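Local coordinates for protein pantothenate kinase (Coxiella burnetii, PDB 3TQC) that phosphorylates pantothenate with ATP to give 4'-phosphopantothenate and ADP, the first step of coenzyme A biosynthesis, at residues K90-G96 with Q196-L202; L145-K149 with Y179-D185; I128-L134 with I176-S180. One frame throughout, in Å; residues are numbered along the deposited sequence.

Contact 1: K90-G96 with Q196-L202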
loop_
_atom_site.group_PDB
_atom_site.type_symbol
_atom_site.label_atom_id
_atom_site.label_comp_id
_atom_site.label_asym_id
_atom_site.label_seq_id
_atom_site.Cartn_x
_atom_site.Cartn_y
_atom_site.Cartn_z
ATOM N N LYS B 90 -8.085 -15.148 -12.315
ATOM C CA LYS B 90 -7.584 -13.848 -11.897
ATOM C C LYS B 90 -8.699 -12.889 -11.489
ATOM O O LYS B 90 -9.858 -13.026 -11.876
ATOM C CB LYS B 90 -6.756 -13.204 -13.005
ATOM C CG LYS B 90 -7.579 -12.680 -14.182
ATOM C CD LYS B 90 -6.680 -12.321 -15.367
ATOM C CE LYS B 90 -7.496 -11.762 -16.537
ATOM N NZ LYS B 90 -7.790 -10.299 -16.371
ATOM N N VAL B 91 -8.306 -11.910 -10.699
ATOM C CA VAL B 91 -9.138 -10.787 -10.375
ATOM C C VAL B 91 -8.544 -9.604 -11.171
ATOM O O VAL B 91 -7.429 -9.713 -11.697
ATOM C CB VAL B 91 -9.117 -10.499 -8.858
ATOM C CG1 VAL B 91 -9.864 -11.560 -8.109
ATOM C CG2 VAL B 91 -7.706 -10.394 -8.355
ATOM N N PRO B 92 -9.270 -8.473 -11.241
ATOM C CA PRO B 92 -8.812 -7.363 -12.069
ATOM C C PRO B 92 -7.609 -6.643 -11.476
ATOM O O PRO B 92 -7.414 -6.609 -10.263
ATOM C CB PRO B 92 -10.028 -6.420 -12.110
ATOM C CG PRO B 92 -11.200 -7.272 -11.716
ATOM C CD PRO B 92 -10.595 -8.199 -10.669
ATOM N N TYR B 93 -6.800 -6.102 -12.358
ATOM C CA TYR B 93 -5.741 -5.206 -11.984
ATOM C C TYR B 93 -6.389 -3.837 -11.806
ATOM O O TYR B 93 -7.109 -3.399 -12.685
ATOM C CB TYR B 93 -4.698 -5.167 -13.092
ATOM C CG TYR B 93 -3.421 -4.517 -12.668
ATOM C CD1 TYR B 93 -2.385 -5.265 -12.152
ATOM C CD2 TYR B 93 -3.243 -3.141 -12.790
ATOM C CE1 TYR B 93 -1.218 -4.669 -11.758
ATOM C CE2 TYR B 93 -2.093 -2.540 -12.389
ATOM C CZ TYR B 93 -1.069 -3.308 -11.888
ATOM O OH TYR B 93 0.097 -2.706 -11.487
ATOM N N ILE B 94 -6.167 -3.184 -10.672
ATOM C CA ILE B 94 -6.818 -1.907 -10.397
ATOM C C ILE B 94 -5.801 -0.793 -10.313
ATOM O O ILE B 94 -4.865 -0.862 -9.519
ATOM C CB ILE B 94 -7.614 -1.930 -9.099
ATOM C CG1 ILE B 94 -8.645 -3.065 -9.118
ATOM C CG2 ILE B 94 -8.306 -0.600 -8.900
ATOM C CD1 ILE B 94 -9.770 -2.889 -8.094
ATOM N N ILE B 95 -6.005 0.235 -11.128
ATOM C CA ILE B 95 -5.117 1.373 -11.192
ATOM C C ILE B 95 -5.828 2.576 -10.566
ATOM O O ILE B 95 -6.920 2.940 -10.988
ATOM C CB ILE B 95 -4.753 1.699 -12.644
ATOM C CG1 ILE B 95 -3.985 0.536 -13.281
ATOM C CG2 ILE B 95 -3.915 2.975 -12.737
ATOM C CD1 ILE B 95 -3.897 0.647 -14.836
ATOM N N GLY B 96 -5.207 3.188 -9.571
ATOM C CA GLY B 96 -5.792 4.320 -8.875
ATOM C C GLY B 96 -5.390 5.610 -9.547
ATOM O O GLY B 96 -4.252 5.752 -9.988
ATOM N N GLN B 196 -15.843 -8.145 -13.456
ATOM C CA GLN B 196 -14.501 -8.728 -13.587
ATOM C C GLN B 196 -13.793 -8.357 -14.884
ATOM O O GLN B 196 -13.363 -9.221 -15.628
ATOM C CB GLN B 196 -14.538 -10.246 -13.381
ATOM C CG GLN B 196 -14.916 -10.615 -11.964
ATOM C CD GLN B 196 -13.869 -10.190 -10.948
ATOM O OE1 GLN B 196 -14.175 -9.500 -9.968
ATOM N NE2 GLN B 196 -12.635 -10.618 -11.161
ATOM N N PRO B 197 -13.656 -7.050 -15.142
ATOM C CA PRO B 197 -12.888 -6.634 -16.304
ATOM C C PRO B 197 -11.425 -6.968 -16.044
ATOM O O PRO B 197 -11.077 -7.467 -14.975
ATOM C CB PRO B 197 -13.080 -5.130 -16.312
ATOM C CG PRO B 197 -13.185 -4.782 -14.860
ATOM C CD PRO B 197 -13.924 -5.915 -14.229
ATOM N N ASP B 198 -10.567 -6.700 -17.007
ATOM C CA ASP B 198 -9.164 -6.972 -16.821
ATOM C C ASP B 198 -8.541 -5.873 -15.987
ATOM O O ASP B 198 -7.609 -6.111 -15.229
ATOM C CB ASP B 198 -8.493 -7.057 -18.184
ATOM C CG ASP B 198 -9.066 -8.160 -19.020
ATOM O OD1 ASP B 198 -8.879 -9.336 -18.605
ATOM O OD2 ASP B 198 -9.717 -7.845 -20.053
ATOM N N ILE B 199 -9.066 -4.662 -16.147
ATOM C CA ILE B 199 -8.538 -3.491 -15.468
ATOM C C ILE B 199 -9.678 -2.640 -14.952
ATOM O O ILE B 199 -10.695 -2.444 -15.643
ATOM C CB ILE B 199 -7.672 -2.644 -16.413
ATOM C CG1 ILE B 199 -6.464 -3.465 -16.915
ATOM C CG2 ILE B 199 -7.255 -1.343 -15.728
ATOM C CD1 ILE B 199 -5.646 -2.762 -18.032
ATOM N N VAL B 200 -9.525 -2.164 -13.717
ATOM C CA VAL B 200 -10.412 -1.173 -13.170
ATOM C C VAL B 200 -9.577 0.061 -12.935
ATOM O O VAL B 200 -8.523 -0.007 -12.297
ATOM C CB VAL B 200 -11.023 -1.632 -11.830
ATOM C CG1 VAL B 200 -11.838 -0.502 -11.205
ATOM C CG2 VAL B 200 -11.868 -2.899 -12.042
ATOM N N ILE B 201 -10.009 1.191 -13.474
ATOM C CA ILE B 201 -9.346 2.442 -13.181
ATOM C C ILE B 201 -10.190 3.080 -12.102
ATOM O O ILE B 201 -11.355 3.371 -12.319
ATOM C CB ILE B 201 -9.234 3.353 -14.417
ATOM C CG1 ILE B 201 -8.268 2.746 -15.441
ATOM C CG2 ILE B 201 -8.762 4.761 -14.019
ATOM C CD1 ILE B 201 -8.352 3.378 -16.812
ATOM N N LEU B 202 -9.603 3.281 -10.931
ATOM C CA LEU B 202 -10.320 3.847 -9.792
ATOM C C LEU B 202 -9.901 5.297 -9.614
ATOM O O LEU B 202 -8.774 5.571 -9.217
ATOM C CB LEU B 202 -10.012 3.033 -8.533
ATOM C CG LEU B 202 -10.702 3.482 -7.244
ATOM C CD1 LEU B 202 -12.220 3.407 -7.386
ATOM C CD2 LEU B 202 -10.208 2.653 -6.064
HETATM O O HOH W 1 -5.905 -8.403 -15.606
HETATM O O HOH W 2 -10.123 -9.717 -14.555
#

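Contact 2: L145-K149 with Y179-D185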
loop_
_atom_site.group_PDB
_atom_site.type_symbol
_atom_site.label_atom_id
_atom_site.label_comp_id
_atom_site.label_asym_id
_atom_site.label_seq_id
_atom_site.Cartn_x
_atom_site.Cartn_y
_atom_site.Cartn_z
ATOM N N LEU B 145 -22.441 18.677 6.583
ATOM C CA LEU B 145 -21.251 18.434 5.783
ATOM C C LEU B 145 -21.364 18.882 4.316
ATOM O O LEU B 145 -20.490 18.542 3.506
ATOM C CB LEU B 145 -20.887 16.947 5.839
ATOM C CG LEU B 145 -20.487 16.391 7.214
ATOM C CD1 LEU B 145 -20.223 14.883 7.125
ATOM C CD2 LEU B 145 -19.277 17.132 7.810
ATOM N N MET B 146 -22.388 19.664 3.973
ATOM C CA MET B 146 -22.532 20.141 2.588
ATOM C C MET B 146 -21.407 21.090 2.135
ATOM O O MET B 146 -21.229 21.304 0.936
ATOM C CB MET B 146 -23.889 20.811 2.355
ATOM C CG MET B 146 -25.037 19.846 2.057
ATOM S SD MET B 146 -24.907 18.919 0.501
ATOM C CE MET B 146 -25.088 20.229 -0.703
ATOM N N LYS B 147 -20.656 21.652 3.079
ATOM C CA LYS B 147 -19.502 22.491 2.739
ATOM C C LYS B 147 -18.224 21.644 2.695
ATOM O O LYS B 147 -17.134 22.164 2.455
ATOM C CB LYS B 147 -19.371 23.646 3.753
ATOM C CG LYS B 147 -19.374 25.065 3.135
ATOM C CD LYS B 147 -20.675 25.390 2.382
ATOM C CE LYS B 147 -20.527 26.602 1.414
ATOM N NZ LYS B 147 -19.914 27.855 1.999
ATOM N N ARG B 148 -18.371 20.337 2.894
ATOM C CA ARG B 148 -17.249 19.426 3.038
ATOM C C ARG B 148 -17.351 18.250 2.045
ATOM O O ARG B 148 -16.832 17.170 2.287
ATOM C CB ARG B 148 -17.226 18.907 4.473
ATOM C CG ARG B 148 -17.183 20.013 5.543
ATOM C CD ARG B 148 -15.770 20.549 5.775
ATOM N NE ARG B 148 -14.906 19.544 6.401
ATOM C CZ ARG B 148 -13.718 19.796 6.954
ATOM N NH1 ARG B 148 -13.219 21.034 6.983
ATOM N NH2 ARG B 148 -13.031 18.798 7.496
ATOM N N LYS B 149 -18.021 18.479 0.925
ATOM C CA LYS B 149 -18.205 17.459 -0.083
ATOM C C LYS B 149 -16.836 17.215 -0.672
ATOM O O LYS B 149 -16.156 18.159 -1.029
ATOM C CB LYS B 149 -19.173 17.958 -1.155
ATOM C CG LYS B 149 -20.148 16.922 -1.679
ATOM C CD LYS B 149 -21.245 17.601 -2.483
ATOM C CE LYS B 149 -22.351 16.648 -2.853
ATOM N NZ LYS B 149 -23.307 17.236 -3.828
ATOM N N TYR B 179 -22.917 9.215 -9.308
ATOM C CA TYR B 179 -23.023 10.611 -8.909
ATOM C C TYR B 179 -23.223 11.515 -10.140
ATOM O O TYR B 179 -22.475 11.420 -11.109
ATOM C CB TYR B 179 -21.746 11.018 -8.184
ATOM C CG TYR B 179 -21.755 12.427 -7.639
ATOM C CD1 TYR B 179 -22.387 12.724 -6.437
ATOM C CD2 TYR B 179 -21.116 13.459 -8.317
ATOM C CE1 TYR B 179 -22.404 14.025 -5.939
ATOM C CE2 TYR B 179 -21.115 14.742 -7.828
ATOM C CZ TYR B 179 -21.762 15.023 -6.644
ATOM O OH TYR B 179 -21.747 16.302 -6.152
ATOM N N SER B 180 -24.232 12.378 -10.095
ATOM C CA SER B 180 -24.441 13.398 -11.130
ATOM C C SER B 180 -23.890 14.748 -10.682
ATOM O O SER B 180 -24.390 15.341 -9.711
ATOM C CB SER B 180 -25.918 13.597 -11.411
ATOM O OG SER B 180 -26.088 14.819 -12.101
ATOM N N HIS B 181 -22.894 15.243 -11.411
ATOM C CA HIS B 181 -22.370 16.595 -11.191
ATOM C C HIS B 181 -23.425 17.647 -11.529
ATOM O O HIS B 181 -23.450 18.733 -10.942
ATOM C CB HIS B 181 -21.109 16.827 -12.032
ATOM C CG HIS B 181 -19.941 15.985 -11.613
ATOM N ND1 HIS B 181 -19.225 16.226 -10.459
ATOM C CD2 HIS B 181 -19.361 14.909 -12.198
ATOM C CE1 HIS B 181 -18.255 15.334 -10.350
ATOM N NE2 HIS B 181 -18.312 14.526 -11.395
ATOM N N HIS B 182 -24.309 17.305 -12.459
ATOM C CA HIS B 182 -25.371 18.198 -12.881
ATOM C C HIS B 182 -26.350 18.450 -11.734
ATOM O O HIS B 182 -26.731 19.590 -11.471
ATOM C CB HIS B 182 -26.098 17.593 -14.084
ATOM C CG HIS B 182 -27.086 18.516 -14.725
ATOM N ND1 HIS B 182 -26.708 19.617 -15.462
ATOM C CD2 HIS B 182 -28.439 18.490 -14.755
ATOM C CE1 HIS B 182 -27.787 20.232 -15.916
ATOM N NE2 HIS B 182 -28.851 19.568 -15.500
ATOM N N TYR B 183 -26.756 17.374 -11.069
ATOM C CA TYR B 183 -27.650 17.454 -9.921
ATOM C C TYR B 183 -26.892 17.603 -8.602
ATOM O O TYR B 183 -27.506 17.735 -7.543
ATOM C CB TYR B 183 -28.555 16.226 -9.882
ATOM C CG TYR B 183 -29.352 16.060 -11.164
ATOM C CD1 TYR B 183 -30.261 17.038 -11.570
ATOM C CD2 TYR B 183 -29.185 14.941 -11.979
ATOM C CE1 TYR B 183 -30.984 16.903 -12.749
ATOM C CE2 TYR B 183 -29.912 14.795 -13.156
ATOM C CZ TYR B 183 -30.806 15.780 -13.535
ATOM O OH TYR B 183 -31.517 15.640 -14.706
ATOM N N TYR B 184 -25.561 17.591 -8.679
ATOM C CA TYR B 184 -24.696 17.746 -7.512
ATOM C C TYR B 184 -25.118 16.776 -6.421
ATOM O O TYR B 184 -25.276 17.155 -5.259
ATOM C CB TYR B 184 -24.776 19.184 -7.015
ATOM C CG TYR B 184 -23.723 19.576 -6.022
ATOM C CD1 TYR B 184 -22.372 19.427 -6.312
ATOM C CD2 TYR B 184 -24.080 20.127 -4.799
ATOM C CE1 TYR B 184 -21.403 19.806 -5.397
ATOM C CE2 TYR B 184 -23.130 20.508 -3.880
ATOM C CZ TYR B 184 -21.795 20.351 -4.177
ATOM O OH TYR B 184 -20.853 20.738 -3.251
ATOM N N ASP B 185 -25.328 15.525 -6.816
ATOM C CA ASP B 185 -25.880 14.529 -5.923
ATOM C C ASP B 185 -25.776 13.105 -6.484
ATOM O O ASP B 185 -25.627 12.905 -7.690
ATOM C CB ASP B 185 -27.347 14.862 -5.618
ATOM C CG ASP B 185 -27.807 14.324 -4.275
ATOM O OD1 ASP B 185 -27.043 13.560 -3.638
ATOM O OD2 ASP B 185 -28.935 14.673 -3.861
#

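Contact 3: I128-L134 with I176-S180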
loop_
_atom_site.group_PDB
_atom_site.type_symbol
_atom_site.label_atom_id
_atom_site.label_comp_id
_atom_site.label_asym_id
_atom_site.label_seq_id
_atom_site.Cartn_x
_atom_site.Cartn_y
_atom_site.Cartn_z
ATOM N N ILE B 128 -14.088 3.369 -12.262
ATOM C CA ILE B 128 -14.901 3.633 -11.078
ATOM C C ILE B 128 -14.524 5.001 -10.554
ATOM O O ILE B 128 -13.367 5.223 -10.215
ATOM C CB ILE B 128 -14.632 2.650 -9.909
ATOM C CG1 ILE B 128 -14.928 1.222 -10.303
ATOM C CG2 ILE B 128 -15.475 3.034 -8.692
ATOM C CD1 ILE B 128 -16.206 1.107 -10.988
ATOM N N THR B 129 -15.493 5.910 -10.478
ATOM C CA THR B 129 -15.252 7.195 -9.841
ATOM C C THR B 129 -15.696 7.065 -8.408
ATOM O O THR B 129 -16.751 6.522 -8.111
ATOM C CB THR B 129 -15.952 8.409 -10.543
ATOM O OG1 THR B 129 -15.732 9.595 -9.760
ATOM C CG2 THR B 129 -17.436 8.202 -10.690
ATOM N N THR B 130 -14.866 7.563 -7.517
ATOM C CA THR B 130 -15.154 7.535 -6.104
ATOM C C THR B 130 -16.325 8.471 -5.722
ATOM O O THR B 130 -16.953 8.277 -4.683
ATOM C CB THR B 130 -13.850 7.827 -5.331
ATOM O OG1 THR B 130 -13.201 6.572 -4.999
ATOM C CG2 THR B 130 -14.108 8.588 -4.126
ATOM N N ASP B 131 -16.627 9.453 -6.582
ATOM C CA ASP B 131 -17.762 10.372 -6.409
ATOM C C ASP B 131 -19.038 9.625 -6.072
ATOM O O ASP B 131 -19.865 10.093 -5.278
ATOM C CB ASP B 131 -18.050 11.165 -7.704
ATOM C CG ASP B 131 -16.858 11.973 -8.202
ATOM O OD1 ASP B 131 -15.965 12.293 -7.387
ATOM O OD2 ASP B 131 -16.825 12.288 -9.424
ATOM N N GLY B 132 -19.213 8.481 -6.720
ATOM C CA GLY B 132 -20.374 7.672 -6.521
ATOM C C GLY B 132 -20.570 7.197 -5.101
ATOM O O GLY B 132 -21.675 6.800 -4.739
ATOM N N PHE B 133 -19.517 7.238 -4.296
ATOM C CA PHE B 133 -19.593 6.813 -2.911
ATOM C C PHE B 133 -19.700 7.991 -1.943
ATOM O O PHE B 133 -19.593 7.813 -0.740
ATOM C CB PHE B 133 -18.403 5.915 -2.589
ATOM C CG PHE B 133 -18.351 4.682 -3.448
ATOM C CD1 PHE B 133 -18.949 3.495 -3.024
ATOM C CD2 PHE B 133 -17.746 4.719 -4.706
ATOM C CE1 PHE B 133 -18.908 2.352 -3.819
ATOM C CE2 PHE B 133 -17.715 3.577 -5.516
ATOM C CZ PHE B 133 -18.305 2.391 -5.058
ATOM N N LEU B 134 -19.937 9.192 -2.471
ATOM C CA LEU B 134 -20.309 10.321 -1.638
ATOM C C LEU B 134 -21.653 10.028 -1.009
ATOM O O LEU B 134 -22.488 9.364 -1.622
ATOM C CB LEU B 134 -20.419 11.602 -2.466
ATOM C CG LEU B 134 -19.094 12.204 -2.927
ATOM C CD1 LEU B 134 -19.334 13.286 -3.989
ATOM C CD2 LEU B 134 -18.321 12.760 -1.723
ATOM N N ILE B 176 -22.056 -0.252 -8.954
ATOM C CA ILE B 176 -21.335 0.947 -8.548
ATOM C C ILE B 176 -22.327 2.086 -8.545
ATOM O O ILE B 176 -22.957 2.330 -9.556
ATOM C CB ILE B 176 -20.216 1.307 -9.536
ATOM C CG1 ILE B 176 -19.257 0.121 -9.756
ATOM C CG2 ILE B 176 -19.485 2.588 -9.067
ATOM C CD1 ILE B 176 -18.524 -0.346 -8.506
ATOM N N PRO B 177 -22.472 2.795 -7.406
ATOM C CA PRO B 177 -23.400 3.911 -7.356
ATOM C C PRO B 177 -22.922 5.070 -8.224
ATOM O O PRO B 177 -21.748 5.164 -8.538
ATOM C CB PRO B 177 -23.452 4.268 -5.866
ATOM C CG PRO B 177 -22.202 3.794 -5.329
ATOM C CD PRO B 177 -21.827 2.572 -6.107
ATOM N N VAL B 178 -23.860 5.899 -8.656
ATOM C CA VAL B 178 -23.603 6.923 -9.667
ATOM C C VAL B 178 -23.859 8.312 -9.090
ATOM O O VAL B 178 -24.874 8.542 -8.460
ATOM C CB VAL B 178 -24.498 6.689 -10.896
ATOM C CG1 VAL B 178 -24.373 7.846 -11.909
ATOM C CG2 VAL B 178 -24.163 5.338 -11.550
ATOM N N TYR B 179 -22.917 9.215 -9.308
ATOM C CA TYR B 179 -23.023 10.611 -8.909
ATOM C C TYR B 179 -23.223 11.515 -10.140
ATOM O O TYR B 179 -22.475 11.420 -11.109
ATOM C CB TYR B 179 -21.746 11.018 -8.184
ATOM C CG TYR B 179 -21.755 12.427 -7.639
ATOM C CD1 TYR B 179 -22.387 12.724 -6.437
ATOM C CD2 TYR B 179 -21.116 13.459 -8.317
ATOM C CE1 TYR B 179 -22.404 14.025 -5.939
ATOM C CE2 TYR B 179 -21.115 14.742 -7.828
ATOM C CZ TYR B 179 -21.762 15.023 -6.644
ATOM O OH TYR B 179 -21.747 16.302 -6.152
ATOM N N SER B 180 -24.232 12.378 -10.095
ATOM C CA SER B 180 -24.441 13.398 -11.130
ATOM C C SER B 180 -23.890 14.748 -10.682
ATOM O O SER B 180 -24.390 15.341 -9.711
ATOM C CB SER B 180 -25.918 13.597 -11.411
ATOM O OG SER B 180 -26.088 14.819 -12.101
HETATM O O HOH W 3 -19.501 6.229 -9.506
#

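Contact 1: K90-G96 with Q196-L202
Ile94 and Val200 lie side by side in a parallel strand pair, Ile94 CG1 3.9 Å from Val200 CB, and beside them Ile94 CG2 meets Leu202 CB at 4.0 Å. Pro92 extends this packing, its CB 4.0 Å from Val200 CG2 and its CG 3.9 Å from Pro197 CD. Helix 157-168 packs on this face through contacts with Ile94 and Leu202. Ile95 and Ile199 meet on the other face, CD1 to CG2, while the Tyr93 ring leads away from strand 199-202 and packs on helix 52-84. Between the faces, four alternating amide-to-carbonyl bonds run from Tyr93 N on Asp198 O to Leu202 N on Ile95 O, the last 2.7 Å long.

The looser, hydrated side is confined to the partly exposed Lys90 and Asp198. The Lys90 chain bends at its last torsion (chi4 83°), which brings NZ to the anti lone pair of Asp198 OD1, a salt bridge of 2.7 Å, while Asp198 OD2 is held by the backbone N of Asn124. Two waters carry the same ammonium on to backbone carbonyls: one lies 2.8 Å from Lys90 NZ and donates to Asp198 O, the other donates to Pro197 O. The buried parallel pairing of strands 93-99 and 199-203 is part of the central sheet of the P-loop kinase fold, in which strand 93-99 runs on toward the ATP-binding loop.

Contact 2: L145-K149 with Y179-D185
Lys149 lays its amino group over one face of the Tyr184 ring, joining the loop after helix 137-142 to the turn of a beta hairpin. Strands 174-180 and 185-187 form that hairpin, and a G1 beta bulge, in which Tyr184 and Asp185 both face Ser180, lies where the turn rejoins the second strand.

The cation-pi contact is nearly axial: Lys149 NZ is modelled 3.1 Å from the centroid of the Tyr184 ring and 9° off its normal. This is unusually close, and the nitrogen also crowds Tyr184 O, which leaves its exact height over the ring doubtful. The lysine chain is extended beyond CG and runs over the ring, with CE in a CH-pi contact and CD 3.3 Å from Tyr184 CZ, at the rim. Tyr184 CG is anti to the backbone N (chi1 -167°), which brings the ring out from the turn toward the lysine.

Apolar contact is slight. Met146, curled by its last two torsions, runs antiparallel to Tyr184 and sets its CE methyl 3.7 Å from Tyr184 CE2.

Polar bonds hold the parts of the hairpin and the end of the lysine. Ser180 and Asp185 exchange two backbone bonds as a hydrogen-bonded antiparallel pair, and Ser180 OG accepts Tyr183 N at 2.8 Å in a nearly straight bond of 171°, an ST motif. Asn137 braces both sides: its OD1 accepts from Lys149 NZ, its ND2 donates to Tyr184 O, and its backbone N binds Asp185 OD1. The same lysine nitrogen donates to a second tyrosine that it meets at the ring edge, near the ring plane: Lys149 NZ to Tyr179 OH, 3.0 Å.

Contact 3: I128-L134 with I176-S180
Phe133 and Pro177 meet at about a right angle, the proline setting CG over one face of the phenylalanine ring, toward the rim, in a CH-pi contact 4.0 Å from the centroid. Thr130 O lies in plane at the edge of the same ring, and Ile176 CG2 approaches obliquely. Although the CB of Phe133 points away from strand 176-180, its CG is anti to the carbonyl carbon (chi1 -60°), and the ring returns to the strand. The second flat group, Tyr179, receives the Leu134 CD1 methyl over one face, again off centre, at 3.7 Å from CE1. Asp131 lies by the root of this ring, its CB 3.7 Å from Tyr179 CB.

Between the two rings the backbones come close. Gly132, at the end of the 3-10 segment 130-132, has no side chain to stand between the chains; its CA makes a CA-H...O contact with Pro177 O at 3.5 Å, while Gly132 O presses on Pro177 CG at 3.1 Å. Pro177 O is also reached by a water 2.7 Å away, which donates its other hydrogen to Thr129 O.

At the start of the segments Ile128 and Ile176 cross at about a right angle, CD1 against CG1 at 3.4 Å, tighter than usual for two carbons. Val194 of strand 190-194 touches both, and Val163 of helix 157-168 packs on Phe133 and Ile176.

The contact joins the hairpin to the turn carrying Asp131, whose side chain lies about 7 Å from the bound ADP. No direct hydrogen bond crosses it: apart from a CA-H...O contact the join is largely apolar, and Pro177 O is bonded by water instead.

Contact 1 belongs to the buried sheet, contact 2 to the surface, and contact 3 lies between them, partly buried. Contacts 1 and 3 meet in the central sheet, where strands 199-203 and 125-129 are neighbours: Ile128 N lies 2.7 Å from Ile201 O, probably hydrogen-bonded, and Ile128 also packs on Val200 and Leu202. Contacts 2 and 3 share Tyr179 on strand 174-180, the middle strand of the small antiparallel sheet. The chemistry changes along this path, from backbone bonding with a water-linked salt bridge at one end in contact 1, through apolar and ring-face packing in contact 3, to a lysine held by aromatic and polar groups in contact 2. Contacts 1 and 2 do not touch.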